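PDB 6R5T: periplasmic beta-glucosidase from Pseudomonas aeruginosa, which probably hydrolyses terminal, non-reducing beta-D-glucosyl residues of beta-glucosides, releasing beta-D-glucose, as a periplasmic member of glycoside hydrolase family 3. Local coordinates for residues A[195-203]-A[698-706]. The protein carries 1 engineered substitution. Residues are numbered along the deposited sequence; the frame is centred on the assembly and turned at random.
Sequences MSLPRMFQD and LKFYDSQLR
Tyr701, Leu705 and Gln202 bury the most surface where helix 197-204, in the TIM-barrel-like N-terminal domain, meets a beta hairpin of the fibronectin type III-like domain. The Tyr701 ring lies against the helix: Phe201 CB sits over one face, 3.8 Å from the ring centroid, in a CH-pi contact. From there the Phe201 ring turns its edge toward the Tyr701 face, the planes 59° apart, a T-shaped pair. His707, on the partner strand of the hairpin, stacks with Tyr701 as well.

Beside this pair Gln202 supplies the single hydrogen bond across the contact. Its CG stands anti to the backbone N (chi1 -171°) and the chain then bends at chi2, which carries the amide to the strand, where Gln202 OE1 accepts from Tyr701 N at 2.9 Å. The N-H points fairly straight at the oxygen (154°), though the donor is tilted from the carbonyl plane.

Leu705, closing the type I turn 702-705, sets CD2 over the helix start, 3.7 Å from Pro198 N, while its CD1 reaches the Phe201 ring, 4.1 Å from Phe201 CE1. Behind it, Asp702 OD1 takes Gln704 N and Arg706 N from opposite faces of its carboxylate plane, bracing the turn. Apolar packing thus dominates this interdomain contact, while one side-chain amide oxygen, bonded to the Tyr701 N-H, adds the directional polar link between the two domains here.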
loop_
_atom_site.group_PDB
_atom_site.type_symbol
_atom_site.label_atom_id
_atom_site.label_comp_id
_atom_site.label_asym_id
_atom_site.label_seq_id
_atom_site.Cartn_x
_atom_site.Cartn_y
_atom_site.Cartn_z
ATOM N N MET A 195 -1.871 7.145 8.084
ATOM C CA MET A 195 -0.753 7.912 7.537
ATOM C C MET A 195 -0.223 8.874 8.597
ATOM O O MET A 195 -0.903 9.192 9.550
ATOM C CB MET A 195 -1.110 8.669 6.242
ATOM C CG MET A 195 -2.022 9.810 6.401
ATOM S SD MET A 195 -2.308 10.811 4.889
ATOM C CE MET A 195 -3.105 9.570 3.857
ATOM N N SER A 196 1.013 9.289 8.400
ATOM C CA SER A 196 1.662 10.253 9.309
ATOM C C SER A 196 0.987 11.619 9.218
ATOM O O SER A 196 0.426 12.003 8.155
ATOM C CB SER A 196 3.152 10.351 9.007
ATOM O OG SER A 196 3.384 11.145 7.822
ATOM N N LEU A 197 1.163 12.404 10.256
ATOM C CA LEU A 197 0.626 13.767 10.203
ATOM C C LEU A 197 1.380 14.605 9.194
ATOM O O LEU A 197 0.749 15.405 8.487
ATOM C CB LEU A 197 0.570 14.364 11.603
ATOM C CG LEU A 197 -0.446 13.675 12.523
ATOM C CD1 LEU A 197 -0.299 14.186 13.959
ATOM C CD2 LEU A 197 -1.880 13.888 12.026
ATOM N N PRO A 198 2.733 14.550 9.068
ATOM C CA PRO A 198 3.355 15.363 8.037
ATOM C C PRO A 198 2.829 15.046 6.632
ATOM O O PRO A 198 2.660 15.966 5.836
ATOM C CB PRO A 198 4.847 15.068 8.225
ATOM C CG PRO A 198 4.950 14.730 9.670
ATOM C CD PRO A 198 3.715 13.894 9.952
ATOM N N ARG A 199 2.604 13.774 6.321
ATOM C CA ARG A 199 2.079 13.402 4.970
ATOM C C ARG A 199 0.650 13.960 4.820
ATOM O O ARG A 199 0.260 14.487 3.751
ATOM C CB ARG A 199 2.125 11.897 4.741
ATOM C CG ARG A 199 1.433 11.447 3.473
ATOM C CD ARG A 199 1.548 9.958 3.197
ATOM N NE ARG A 199 2.860 9.607 2.684
ATOM C CZ ARG A 199 3.152 8.414 2.147
ATOM N NH1 ARG A 199 2.267 7.446 2.124
ATOM N NH2 ARG A 199 4.342 8.189 1.658
ATOM N N MET A 200 -0.138 13.796 5.859
ATOM C CA MET A 200 -1.532 14.276 5.850
ATOM C C MET A 200 -1.550 15.780 5.555
ATOM O O MET A 200 -2.264 16.261 4.640
ATOM C CB MET A 200 -2.178 13.933 7.200
ATOM C CG MET A 200 -3.630 13.939 7.169
ATOM S SD MET A 200 -4.266 13.681 8.859
ATOM C CE MET A 200 -3.747 12.047 9.293
ATOM N N PHE A 201 -0.760 16.556 6.304
ATOM C CA PHE A 201 -0.783 18.023 6.185
ATOM C C PHE A 201 -0.178 18.508 4.875
ATOM O O PHE A 201 -0.703 19.459 4.268
ATOM C CB PHE A 201 -0.120 18.657 7.405
ATOM C CG PHE A 201 -1.086 18.795 8.560
ATOM C CD1 PHE A 201 -1.429 17.721 9.328
ATOM C CD2 PHE A 201 -1.857 19.938 8.673
ATOM C CE1 PHE A 201 -2.354 17.839 10.356
ATOM C CE2 PHE A 201 -2.846 20.039 9.646
ATOM C CZ PHE A 201 -3.058 18.998 10.513
ATOM N N GLN A 202 0.930 17.916 4.447
ATOM C CA GLN A 202 1.637 18.389 3.247
ATOM C C GLN A 202 0.889 17.974 1.980
ATOM O O GLN A 202 0.791 18.788 1.039
ATOM C CB GLN A 202 3.054 17.822 3.215
ATOM C CG GLN A 202 3.900 18.446 2.126
ATOM C CD GLN A 202 4.282 19.881 2.427
ATOM O OE1 GLN A 202 4.258 20.339 3.552
ATOM N NE2 GLN A 202 4.750 20.571 1.412
ATOM N N ASP A 203 0.390 16.736 1.937
ATOM C CA ASP A 203 -0.032 16.164 0.635
ATOM C C ASP A 203 -1.550 15.951 0.538
ATOM O O ASP A 203 -2.076 16.080 -0.577
ATOM C CB ASP A 203 0.644 14.815 0.416
ATOM C CG ASP A 203 2.164 14.908 0.303
ATOM O OD1 ASP A 203 2.667 15.982 -0.127
ATOM O OD2 ASP A 203 2.789 13.900 0.597
ATOM N N LEU A 698 8.031 27.047 -1.156
ATOM C CA LEU A 698 9.211 26.317 -0.649
ATOM C C LEU A 698 8.963 25.684 0.722
ATOM O O LEU A 698 9.787 24.922 1.196
ATOM C CB LEU A 698 10.387 27.293 -0.548
ATOM C CG LEU A 698 10.634 28.209 -1.750
ATOM C CD1 LEU A 698 11.811 29.140 -1.463
ATOM C CD2 LEU A 698 10.851 27.426 -3.029
ATOM N N LYS A 699 7.833 25.966 1.370
ATOM C CA LYS A 699 7.620 25.512 2.750
ATOM C C LYS A 699 7.060 24.081 2.781
ATOM O O LYS A 699 6.454 23.608 1.829
ATOM C CB LYS A 699 6.583 26.414 3.416
ATOM C CG LYS A 699 7.013 27.855 3.553
ATOM C CD LYS A 699 6.367 28.589 4.694
ATOM C CE LYS A 699 7.104 29.887 4.972
ATOM N NZ LYS A 699 6.527 30.636 6.113
ATOM N N PHE A 700 7.283 23.436 3.882
ATOM C CA PHE A 700 6.793 22.085 4.161
ATOM C C PHE A 700 6.558 21.972 5.658
ATOM O O PHE A 700 7.149 22.714 6.505
ATOM C CB PHE A 700 7.795 21.035 3.682
ATOM C CG PHE A 700 9.077 21.002 4.451
ATOM C CD1 PHE A 700 10.087 21.942 4.227
ATOM C CD2 PHE A 700 9.295 20.029 5.416
ATOM C CE1 PHE A 700 11.263 21.922 4.968
ATOM C CE2 PHE A 700 10.475 19.991 6.129
ATOM C CZ PHE A 700 11.457 20.950 5.921
ATOM N N TYR A 701 5.745 20.988 5.991
ATOM C CA TYR A 701 5.496 20.594 7.392
ATOM C C TYR A 701 6.586 19.651 7.856
ATOM O O TYR A 701 6.797 18.545 7.275
ATOM C CB TYR A 701 4.120 19.951 7.565
ATOM C CG TYR A 701 2.986 20.914 7.348
ATOM C CD1 TYR A 701 2.594 21.770 8.361
ATOM C CD2 TYR A 701 2.392 21.034 6.104
ATOM C CE1 TYR A 701 1.571 22.679 8.157
ATOM C CE2 TYR A 701 1.391 21.959 5.883
ATOM C CZ TYR A 701 0.968 22.761 6.925
ATOM O OH TYR A 701 -0.045 23.654 6.721
ATOM N N ASP A 702 7.290 20.028 8.918
ATOM C CA ASP A 702 8.337 19.156 9.482
ATOM C C ASP A 702 7.722 18.154 10.466
ATOM O O ASP A 702 6.470 18.005 10.502
ATOM C CB ASP A 702 9.477 20.000 10.065
ATOM C CG ASP A 702 9.140 20.665 11.383
ATOM O OD1 ASP A 702 8.049 20.411 11.919
ATOM O OD2 ASP A 702 10.008 21.418 11.885
ATOM N N SER A 703 8.564 17.408 11.182
ATOM C CA SER A 703 8.108 16.301 12.061
ATOM C C SER A 703 7.177 16.840 13.153
ATOM O O SER A 703 6.335 16.071 13.627
ATOM C CB SER A 703 9.252 15.546 12.693
ATOM O OG SER A 703 9.991 14.874 11.707
ATOM N N GLN A 704 7.348 18.094 13.561
ATOM C CA GLN A 704 6.519 18.714 14.622
ATOM C C GLN A 704 5.359 19.503 14.010
ATOM O O GLN A 704 4.655 20.193 14.771
ATOM C CB GLN A 704 7.420 19.585 15.506
ATOM C CG GLN A 704 8.364 18.785 16.389
ATOM C CD GLN A 704 9.542 18.209 15.646
ATOM O OE1 GLN A 704 10.223 18.891 14.874
ATOM N NE2 GLN A 704 9.792 16.929 15.886
ATOM N N LEU A 705 5.125 19.382 12.702
ATOM C CA LEU A 705 4.123 20.129 11.904
ATOM C C LEU A 705 4.381 21.636 11.978
ATOM O O LEU A 705 3.432 22.383 11.790
ATOM C CB LEU A 705 2.706 19.787 12.376
ATOM C CG LEU A 705 2.329 18.314 12.330
ATOM C CD1 LEU A 705 0.885 18.129 12.799
ATOM C CD2 LEU A 705 2.485 17.785 10.906
ATOM N N ARG A 706 5.633 22.057 12.167
ATOM C CA ARG A 706 5.985 23.454 11.864
ATOM C C ARG A 706 6.028 23.611 10.354
ATOM O O ARG A 706 6.661 22.767 9.673
ATOM C CB ARG A 706 7.345 23.784 12.469
ATOM C CG ARG A 706 7.320 23.642 13.979
ATOM C CD ARG A 706 8.427 24.416 14.645
ATOM N NE ARG A 706 8.949 23.649 15.768
ATOM C CZ ARG A 706 9.899 22.719 15.687
ATOM N NH1 ARG A 706 10.292 22.083 16.780
ATOM N NH2 ARG A 706 10.449 22.421 14.522
#